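Local structure of cystathionine gamma-synthase (Xanthomonas oryzae pv. oryzae, 6LD8) at residues 158-163 and 368-373; 281-286 and 313-318; 274-279 and 386-391. The protein probably makes cystathionine, and may also cleave it, as a pyridoxal phosphate-dependent enzyme of the trans-sulfuration family. The protein carries 1 engineered substitution. All coordinates share one frame; numbering follows the deposited sequence.

Contact 1 of 3, residues 158-163 and 368-373; sequences SNPLLR and DGLLRL. With 0JO (2-{[(E)-{3-hydroxy-2-methyl-5-[(phosphonooxy)methyl]pyridin-4-yl}methylidene]amino}prop-2-enoic acid), chain E.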
loop_
_atom_site.group_PDB
_atom_site.type_symbol
_atom_site.label_atom_id
_atom_site.label_comp_id
_atom_site.label_asym_id
_atom_site.label_seq_id
_atom_site.Cartn_x
_atom_site.Cartn_y
_atom_site.Cartn_z
ATOM N N SER A 158 -5.115 11.425 31.802
ATOM C CA SER A 158 -3.732 10.971 31.984
ATOM C C SER A 158 -3.723 9.442 31.829
ATOM O O SER A 158 -4.698 8.779 32.201
ATOM C CB SER A 158 -3.185 11.465 33.328
ATOM O OG SER A 158 -3.607 10.642 34.424
ATOM N N ASN A 159 -2.621 8.921 31.314
ATOM C CA ASN A 159 -2.411 7.509 30.983
ATOM C C ASN A 159 -1.503 6.941 32.051
ATOM O O ASN A 159 -0.338 7.312 32.075
ATOM C CB ASN A 159 -1.774 7.454 29.594
ATOM C CG ASN A 159 -1.355 6.068 29.137
ATOM O OD1 ASN A 159 -0.707 5.973 28.082
ATOM N ND2 ASN A 159 -1.712 5.033 29.898
ATOM N N PRO A 160 -1.938 5.979 32.882
ATOM C CA PRO A 160 -3.200 5.263 32.728
ATOM C C PRO A 160 -4.240 5.371 33.859
ATOM O O PRO A 160 -5.035 4.490 33.956
ATOM C CB PRO A 160 -2.622 3.846 32.834
ATOM C CG PRO A 160 -1.705 3.954 34.041
ATOM C CD PRO A 160 -1.162 5.382 33.970
ATOM N N LEU A 161 -4.217 6.418 34.688
ATOM C CA LEU A 161 -5.143 6.583 35.845
ATOM C C LEU A 161 -6.276 7.583 35.569
ATOM O O LEU A 161 -7.111 7.802 36.470
ATOM C CB LEU A 161 -4.284 7.039 37.018
ATOM C CG LEU A 161 -3.441 5.905 37.586
ATOM C CD1 LEU A 161 -2.222 6.457 38.296
ATOM C CD2 LEU A 161 -4.284 5.017 38.506
ATOM N N LEU A 162 -6.323 8.178 34.386
ATOM C CA LEU A 162 -7.487 8.994 33.926
ATOM C C LEU A 162 -7.705 10.186 34.890
ATOM O O LEU A 162 -8.848 10.662 35.058
ATOM C CB LEU A 162 -8.729 8.105 33.802
ATOM C CG LEU A 162 -8.800 7.092 32.655
ATOM C CD1 LEU A 162 -8.741 7.755 31.310
ATOM C CD2 LEU A 162 -7.735 6.048 32.764
ATOM N N ARG A 163 -6.613 10.747 35.393
ATOM C CA ARG A 163 -6.606 12.001 36.195
ATOM C C ARG A 163 -6.913 13.112 35.203
ATOM O O ARG A 163 -6.444 13.037 34.048
ATOM C CB ARG A 163 -5.290 12.050 37.007
ATOM C CG ARG A 163 -5.490 12.224 38.515
ATOM C CD ARG A 163 -4.677 11.475 39.581
ATOM N NE ARG A 163 -3.447 11.021 39.020
ATOM C CZ ARG A 163 -2.580 10.156 39.534
ATOM N NH1 ARG A 163 -2.707 9.608 40.731
ATOM N NH2 ARG A 163 -1.555 9.842 38.765
ATOM N N ASP A 368 1.335 -1.965 40.913
ATOM C CA ASP A 368 1.664 -3.247 40.240
ATOM C C ASP A 368 0.403 -4.127 40.029
ATOM O O ASP A 368 0.569 -5.152 39.338
ATOM C CB ASP A 368 2.775 -3.977 41.013
ATOM C CG ASP A 368 4.181 -3.351 40.972
ATOM O OD1 ASP A 368 4.427 -2.305 40.259
ATOM O OD2 ASP A 368 5.046 -3.908 41.671
ATOM N N GLY A 369 -0.794 -3.807 40.578
ATOM C CA GLY A 369 -2.044 -4.573 40.312
ATOM C C GLY A 369 -3.001 -3.872 39.324
ATOM O O GLY A 369 -4.197 -4.258 39.214
ATOM N N LEU A 370 -2.535 -2.821 38.654
ATOM C CA LEU A 370 -3.404 -1.993 37.779
ATOM C C LEU A 370 -3.504 -2.644 36.383
ATOM O O LEU A 370 -2.437 -2.947 35.764
ATOM C CB LEU A 370 -2.859 -0.563 37.685
ATOM C CG LEU A 370 -3.811 0.425 37.015
ATOM C CD1 LEU A 370 -4.997 0.736 37.909
ATOM C CD2 LEU A 370 -3.104 1.696 36.549
ATOM N N LEU A 371 -4.750 -2.814 35.918
ATOM C CA LEU A 371 -5.145 -3.225 34.542
ATOM C C LEU A 371 -5.826 -2.046 33.838
ATOM O O LEU A 371 -6.656 -1.366 34.476
ATOM C CB LEU A 371 -6.060 -4.441 34.645
ATOM C CG LEU A 371 -5.354 -5.718 35.107
ATOM C CD1 LEU A 371 -6.346 -6.837 35.336
ATOM C CD2 LEU A 371 -4.279 -6.161 34.112
ATOM N N ARG A 372 -5.425 -1.788 32.590
ATOM C CA ARG A 372 -5.961 -0.729 31.713
ATOM C C ARG A 372 -6.728 -1.409 30.569
ATOM O O ARG A 372 -6.186 -2.311 29.956
ATOM C CB ARG A 372 -4.809 0.120 31.180
ATOM C CG ARG A 372 -5.246 1.380 30.472
ATOM C CD ARG A 372 -4.089 2.043 29.754
ATOM N NE ARG A 372 -3.623 1.244 28.642
ATOM C CZ ARG A 372 -2.614 1.610 27.859
ATOM N NH1 ARG A 372 -1.933 2.709 28.141
ATOM N NH2 ARG A 372 -2.279 0.879 26.798
ATOM N N LEU A 373 -7.955 -0.986 30.318
ATOM C CA LEU A 373 -8.773 -1.428 29.177
ATOM C C LEU A 373 -8.803 -0.320 28.159
ATOM O O LEU A 373 -9.057 0.829 28.532
ATOM C CB LEU A 373 -10.192 -1.702 29.642
ATOM C CG LEU A 373 -10.313 -2.714 30.762
ATOM C CD1 LEU A 373 -11.771 -2.873 31.144
ATOM C CD2 LEU A 373 -9.733 -4.032 30.336
HETATM O O 0JO E . -0.025 2.009 25.060
HETATM C C 0JO E . 0.332 3.173 25.272
HETATM O OXT 0JO E . 0.147 3.747 26.367
HETATM C CA 0JO E . 1.110 3.867 24.259
HETATM C CB 0JO E . 1.977 3.124 23.395
HETATM N N 0JO E . 0.973 5.266 24.228
HETATM C C4A 0JO E . 1.503 6.113 23.396
HETATM C C4 0JO E . 1.363 7.562 23.616
HETATM C C3 0JO E . 0.397 8.013 24.550
HETATM O O3 0JO E . -0.389 7.149 25.231
HETATM C C2 0JO E . 0.251 9.376 24.792
HETATM C C2A 0JO E . -0.767 9.873 25.774
HETATM N N1 0JO E . 1.032 10.265 24.163
HETATM C C6 0JO E . 1.967 9.843 23.292
HETATM C C5 0JO E . 2.160 8.527 22.971
HETATM C C5A 0JO E . 3.264 8.178 22.004
HETATM O OP4 0JO E . 2.824 7.954 20.638
HETATM P P 0JO E . 3.506 6.854 19.651
HETATM O OP3 0JO E . 2.626 7.016 18.414
HETATM O OP1 0JO E . 4.937 7.406 19.393
HETATM O OP2 0JO E . 3.435 5.524 20.312
#
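P160 and L370 meet at the tightly packed end of this contact. Ring atom CG of P160 lies 3.7 Å from CD2 of L370. The same L370 methyl is 4.0 Å from CD2 of L161, so one leucine branch touches two neighbours in the loop. L161 leaves its backbone pointing away from the strand, and its CD2 branch returns to make the touch. The peptide bond before P160 is cis. Further along the strand, CB of P160 rests 3.9 Å from CD of R372. Y287 adds to the packing by touching both L161 and L370.

Here a loop after a strand of the large seven-stranded sheet meets a strand of the C-terminal sheet, at the active site of a fold type I pyridoxal phosphate enzyme. The bound group 0JO is the aminoacrylate imine of the cofactor. R372 grips its carboxylate with two nearly straight hydrogen bonds. NH1 of R372 donates to OXT of 0JO at 2.9 Å, and NH2 of R372 donates to O of 0JO at 3.1 Å. The arginine chain runs extended to CD, then bends at chi3 (68°) to present both nitrogens to the ligand. N159 stands at the edge of the guanidinium, its amide plane turned 39° from it. Y57 and R59 of the second subunit also bind 0JO.

Beyond L370, away from the ligand, the contact loosens. D368 and G369 lead into the strand near solvent without touching the loop. On the loop side R163 is partly exposed and forms a salt bridge with D110.

Contact 2 of 3, residues 281-286 and 313-318; sequences AMVNQV and FELEGG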
loop_
_atom_site.group_PDB
_atom_site.type_symbol
_atom_site.label_atom_id
_atom_site.label_comp_id
_atom_site.label_asym_id
_atom_site.label_seq_id
_atom_site.Cartn_x
_atom_site.Cartn_y
_atom_site.Cartn_z
ATOM N N ALA A 281 -17.886 -6.892 43.496
ATOM C CA ALA A 281 -17.195 -7.378 44.717
ATOM C C ALA A 281 -15.719 -7.657 44.407
ATOM O O ALA A 281 -14.913 -7.636 45.336
ATOM C CB ALA A 281 -17.864 -8.616 45.264
ATOM N N MET A 282 -15.358 -7.955 43.160
ATOM C CA MET A 282 -13.975 -8.373 42.863
ATOM C C MET A 282 -13.143 -7.149 42.510
ATOM O O MET A 282 -11.927 -7.296 42.345
ATOM C CB MET A 282 -13.956 -9.397 41.738
ATOM C CG MET A 282 -14.235 -10.799 42.254
ATOM S SD MET A 282 -13.128 -11.267 43.631
ATOM C CE MET A 282 -11.503 -10.994 42.918
ATOM N N VAL A 283 -13.776 -5.982 42.430
ATOM C CA VAL A 283 -13.103 -4.729 41.994
ATOM C C VAL A 283 -12.997 -3.740 43.152
ATOM O O VAL A 283 -14.031 -3.183 43.598
ATOM C CB VAL A 283 -13.816 -4.086 40.802
ATOM C CG1 VAL A 283 -13.163 -2.785 40.386
ATOM C CG2 VAL A 283 -13.855 -5.058 39.655
ATOM N N ASN A 284 -11.748 -3.459 43.491
ATOM C CA ASN A 284 -11.313 -2.561 44.575
ATOM C C ASN A 284 -11.536 -1.122 44.111
ATOM O O ASN A 284 -12.168 -0.361 44.845
ATOM C CB ASN A 284 -9.872 -2.912 44.914
ATOM C CG ASN A 284 -9.442 -2.407 46.261
ATOM O OD1 ASN A 284 -9.526 -3.147 47.234
ATOM N ND2 ASN A 284 -8.976 -1.172 46.313
ATOM N N GLN A 285 -11.079 -0.750 42.910
ATOM C CA GLN A 285 -11.238 0.656 42.429
ATOM C C GLN A 285 -11.396 0.649 40.902
ATOM O O GLN A 285 -10.794 -0.235 40.256
ATOM C CB GLN A 285 -10.047 1.480 42.946
ATOM C CG GLN A 285 -10.244 2.988 42.943
ATOM C CD GLN A 285 -11.388 3.432 43.813
ATOM O OE1 GLN A 285 -11.468 3.050 44.982
ATOM N NE2 GLN A 285 -12.287 4.221 43.234
ATOM N N VAL A 286 -12.174 1.594 40.361
ATOM C CA VAL A 286 -12.294 1.841 38.897
ATOM C C VAL A 286 -11.924 3.287 38.627
ATOM O O VAL A 286 -12.522 4.169 39.255
ATOM C CB VAL A 286 -13.716 1.569 38.373
ATOM C CG1 VAL A 286 -13.837 1.832 36.867
ATOM C CG2 VAL A 286 -14.149 0.150 38.682
ATOM N N PHE A 313 -8.584 -0.258 36.379
ATOM C CA PHE A 313 -9.200 -0.839 37.578
ATOM C C PHE A 313 -8.187 -1.767 38.254
ATOM O O PHE A 313 -7.143 -2.222 37.626
ATOM C CB PHE A 313 -10.493 -1.552 37.188
ATOM C CG PHE A 313 -10.267 -2.825 36.418
ATOM C CD1 PHE A 313 -9.988 -2.786 35.065
ATOM C CD2 PHE A 313 -10.354 -4.055 37.036
ATOM C CE1 PHE A 313 -9.785 -3.952 34.350
ATOM C CE2 PHE A 313 -10.156 -5.221 36.317
ATOM C CZ PHE A 313 -9.852 -5.165 34.986
ATOM N N GLU A 314 -8.446 -1.978 39.546
ATOM C CA GLU A 314 -7.618 -2.815 40.455
ATOM C C GLU A 314 -8.566 -3.886 40.974
ATOM O O GLU A 314 -9.620 -3.528 41.501
ATOM C CB GLU A 314 -7.009 -2.025 41.627
ATOM C CG GLU A 314 -5.706 -1.268 41.320
ATOM C CD GLU A 314 -5.514 0.047 42.091
ATOM O OE1 GLU A 314 -4.512 0.750 41.828
ATOM O OE2 GLU A 314 -6.391 0.394 42.945
ATOM N N LEU A 315 -8.207 -5.119 40.691
ATOM C CA LEU A 315 -8.767 -6.371 41.207
ATOM C C LEU A 315 -8.396 -6.561 42.683
ATOM O O LEU A 315 -7.302 -6.137 43.099
ATOM C CB LEU A 315 -8.168 -7.499 40.370
ATOM C CG LEU A 315 -9.110 -8.243 39.445
ATOM C CD1 LEU A 315 -10.292 -7.387 39.037
ATOM C CD2 LEU A 315 -8.351 -8.743 38.234
ATOM N N GLU A 316 -9.315 -7.180 43.422
ATOM C CA GLU A 316 -9.089 -7.874 44.715
ATOM C C GLU A 316 -8.265 -9.131 44.405
ATOM O O GLU A 316 -8.549 -9.755 43.369
ATOM C CB GLU A 316 -10.461 -8.211 45.334
ATOM C CG GLU A 316 -10.622 -7.867 46.813
ATOM C CD GLU A 316 -10.315 -6.424 47.203
ATOM O OE1 GLU A 316 -11.096 -5.476 46.843
ATOM O OE2 GLU A 316 -9.271 -6.252 47.857
ATOM N N GLY A 317 -7.296 -9.489 45.252
ATOM C CA GLY A 317 -6.665 -10.830 45.262
ATOM C C GLY A 317 -5.240 -10.835 44.747
ATOM O O GLY A 317 -4.735 -11.934 44.413
ATOM N N GLY A 318 -4.610 -9.665 44.643
ATOM C CA GLY A 318 -3.206 -9.552 44.211
ATOM C C GLY A 318 -2.944 -10.214 42.865
ATOM O O GLY A 318 -3.881 -10.294 42.025
#
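V283 and L315 form a non-hydrogen-bonded pair of two antiparallel strands, which are tied together by backbone hydrogen bonds on either side of it. E316 N donates to M282 O at 2.8 Å, almost straight at 175°. E314 N donates to Q285 O at 3.0 Å. Between these bonds, E314 O receives two N-H groups: N284 N at 2.9 Å, and Q285 N weakly at 3.4 Å. N284 and Q285 both face E314, which makes a classic beta bulge. It shifts the register by one residue in strand 283-287, an outermost strand, within this chain, of the five-stranded C-terminal sheet. A CA-H...O contact adds to the ladder, with F313 CA 3.2 Å from Q285 O.

V283, V286, F313 and L315 make apolar touches on one face. CG2 of V283 lies 4.3 Å from CD1 of L315, and CG2 of V286 is the same 4.3 Å from CB of F313. CG of F313 sits between backbone N and carbonyl carbon (chi1 71°), and the ring's edge turns to CD1 of L315, in its plane. L277 and L391, from two helices, pack on this face. Beyond the ladder, apart from that face, CE of M282 reaches 3.8 Å from CB of E316.

Polar side chains meet on the more exposed side. N284 and E316 cross at about a right angle, amide and carboxylate planes 54° apart. OE2 of E314 passes beside CB of Q285 and is hydrogen-bonded to the hydroxyl of Y287.

Contact 3 of 3, residues 274-279 and 386-391; sequences AELLDG and DLRAGL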
loop_
_atom_site.group_PDB
_atom_site.type_symbol
_atom_site.label_atom_id
_atom_site.label_comp_id
_atom_site.label_asym_id
_atom_site.label_seq_id
_atom_site.Cartn_x
_atom_site.Cartn_y
_atom_site.Cartn_z
ATOM N N ALA A 274 -18.064 0.230 32.678
ATOM C CA ALA A 274 -17.864 1.025 33.913
ATOM C C ALA A 274 -18.932 0.624 34.926
ATOM O O ALA A 274 -18.560 0.288 36.045
ATOM C CB ALA A 274 -17.889 2.517 33.625
ATOM N N GLU A 275 -20.184 0.579 34.488
ATOM C CA GLU A 275 -21.364 0.104 35.259
ATOM C C GLU A 275 -21.123 -1.330 35.799
ATOM O O GLU A 275 -21.425 -1.545 36.979
ATOM C CB GLU A 275 -22.595 0.280 34.351
ATOM C CG GLU A 275 -23.931 -0.156 34.956
ATOM C CD GLU A 275 -24.586 0.841 35.906
ATOM O OE1 GLU A 275 -25.049 0.397 36.990
ATOM O OE2 GLU A 275 -24.634 2.061 35.570
ATOM N N LEU A 276 -20.578 -2.274 35.022
ATOM C CA LEU A 276 -20.245 -3.634 35.523
ATOM C C LEU A 276 -19.147 -3.566 36.597
ATOM O O LEU A 276 -19.265 -4.237 37.614
ATOM C CB LEU A 276 -19.719 -4.451 34.352
ATOM C CG LEU A 276 -19.743 -5.978 34.373
ATOM C CD1 LEU A 276 -18.353 -6.511 34.044
ATOM C CD2 LEU A 276 -20.293 -6.616 35.645
ATOM N N LEU A 277 -18.058 -2.851 36.375
ATOM C CA LEU A 277 -16.878 -2.949 37.278
ATOM C C LEU A 277 -17.095 -2.109 38.556
ATOM O O LEU A 277 -16.554 -2.499 39.581
ATOM C CB LEU A 277 -15.642 -2.445 36.537
ATOM C CG LEU A 277 -15.241 -3.243 35.301
ATOM C CD1 LEU A 277 -14.050 -2.581 34.629
ATOM C CD2 LEU A 277 -14.938 -4.675 35.676
ATOM N N ASP A 278 -17.790 -0.968 38.486
ATOM C CA ASP A 278 -17.974 -0.046 39.631
ATOM C C ASP A 278 -18.864 -0.722 40.690
ATOM O O ASP A 278 -19.999 -1.030 40.397
ATOM C CB ASP A 278 -18.596 1.265 39.172
ATOM C CG ASP A 278 -18.645 2.348 40.251
ATOM O OD1 ASP A 278 -17.727 2.401 41.052
ATOM O OD2 ASP A 278 -19.571 3.167 40.228
ATOM N N GLY A 279 -18.327 -1.028 41.859
ATOM C CA GLY A 279 -19.083 -1.737 42.903
ATOM C C GLY A 279 -19.161 -3.248 42.710
ATOM O O GLY A 279 -19.757 -3.868 43.589
ATOM N N ASP A 386 -17.267 -11.588 28.507
ATOM C CA ASP A 386 -15.805 -11.851 28.623
ATOM C C ASP A 386 -15.327 -11.335 29.978
ATOM O O ASP A 386 -14.660 -12.082 30.668
ATOM C CB ASP A 386 -15.046 -11.212 27.464
ATOM C CG ASP A 386 -13.681 -11.780 27.098
ATOM O OD1 ASP A 386 -13.429 -12.978 27.365
ATOM O OD2 ASP A 386 -12.879 -11.007 26.498
ATOM N N LEU A 387 -15.687 -10.105 30.357
ATOM C CA LEU A 387 -15.224 -9.496 31.632
ATOM C C LEU A 387 -15.798 -10.249 32.832
ATOM O O LEU A 387 -15.051 -10.439 33.795
ATOM C CB LEU A 387 -15.591 -8.014 31.666
ATOM C CG LEU A 387 -14.797 -7.162 30.679
ATOM C CD1 LEU A 387 -15.330 -5.736 30.626
ATOM C CD2 LEU A 387 -13.314 -7.159 31.032
ATOM N N ARG A 388 -17.071 -10.644 32.808
ATOM C CA ARG A 388 -17.678 -11.333 33.971
ATOM C C ARG A 388 -16.928 -12.638 34.160
ATOM O O ARG A 388 -16.733 -13.008 35.298
ATOM C CB ARG A 388 -19.148 -11.715 33.799
ATOM C CG ARG A 388 -20.152 -10.578 33.911
ATOM C CD ARG A 388 -21.582 -11.092 33.784
ATOM N NE ARG A 388 -22.318 -9.969 33.295
ATOM C CZ ARG A 388 -22.878 -9.841 32.080
ATOM N NH1 ARG A 388 -22.891 -10.815 31.175
ATOM N NH2 ARG A 388 -23.491 -8.704 31.808
ATOM N N ALA A 389 -16.553 -13.323 33.077
ATOM C CA ALA A 389 -15.906 -14.647 33.211
ATOM C C ALA A 389 -14.502 -14.432 33.801
ATOM O O ALA A 389 -14.051 -15.249 34.637
ATOM C CB ALA A 389 -15.913 -15.391 31.902
ATOM N N GLY A 390 -13.853 -13.321 33.455
ATOM C CA GLY A 390 -12.561 -12.953 34.067
ATOM C C GLY A 390 -12.699 -12.717 35.559
ATOM O O GLY A 390 -11.857 -13.245 36.333
ATOM N N LEU A 391 -13.680 -11.895 35.932
ATOM C CA LEU A 391 -14.038 -11.636 37.341
ATOM C C LEU A 391 -14.316 -12.969 38.064
ATOM O O LEU A 391 -13.784 -13.062 39.174
ATOM C CB LEU A 391 -15.200 -10.640 37.423
ATOM C CG LEU A 391 -14.890 -9.244 36.862
ATOM C CD1 LEU A 391 -16.113 -8.342 36.828
ATOM C CD2 LEU A 391 -13.757 -8.558 37.607
#
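L276 and L391 reach toward each other tip to tip, CD1 of L276 lying 4.0 Å from CD1 of L391. The CD1 methyl of L276 also rests 3.9 Å from CB of L387, one helical turn before L391. L276 and L387 cross obliquely. The branch of L276 meets the base of L387 rather than its end. L276 extends from its helix with CG opposite the backbone N (chi1 -158°), which carries both methyls across to the other helix. Its second methyl, CD2, is 4.3 Å from CG of R388, so it is the aliphatic part of the arginine that it meets.

L277 comes in from another direction. It crosses L391 at about a right angle, CD2 of L277 being 4.0 Å from CD1 of L391. That single L391 methyl therefore has a leucine methyl from each of two successive residues against it. L387 and L391 share one rotamer, CG beside the backbone N (chi1 -70° and -63°), so their branches follow one another along the same side of the helix.

The contact joins the last turn of helix 259-277 to the middle of helix 380-396. Both helices lie against the C-terminal sheet. L277 continues onto M311, F313, V283 and V286. L391 continues onto V283 and L315. F325 of helix 318-326 touches L387 and L391. L276 and R388 lie toward the exposed edge, while L277, L387 and L391 are buried.

No hydrogen bond crosses between the segments. The helices are matched by methyl and methylene contacts alone, so the fit rests on the shape and rotation of the leucine branches rather than on directional bonds.

How the contacts relate
Contact 1 is the most buried and lies nearest the centre of the chain. The centres of contacts 2 and 3 sit about 26 Å from that centre, and contact 2 has an exposed polar edge. Contacts 1 and 2 share one sheet: strands 370-374 and 310-315 are neighbours in it, and L371 O lies 2.9 Å from F313 N. Contact 3 packs its leucines L277 and L391 on the same sheet, L277 also reaching L373 of contact 1. The chemistry changes with place. Contact 1 combines apolar packing with hydrogen bonds to the ligand carboxylate. Backbone bonding dominates at the sheet margin, and purely apolar packing between the helices.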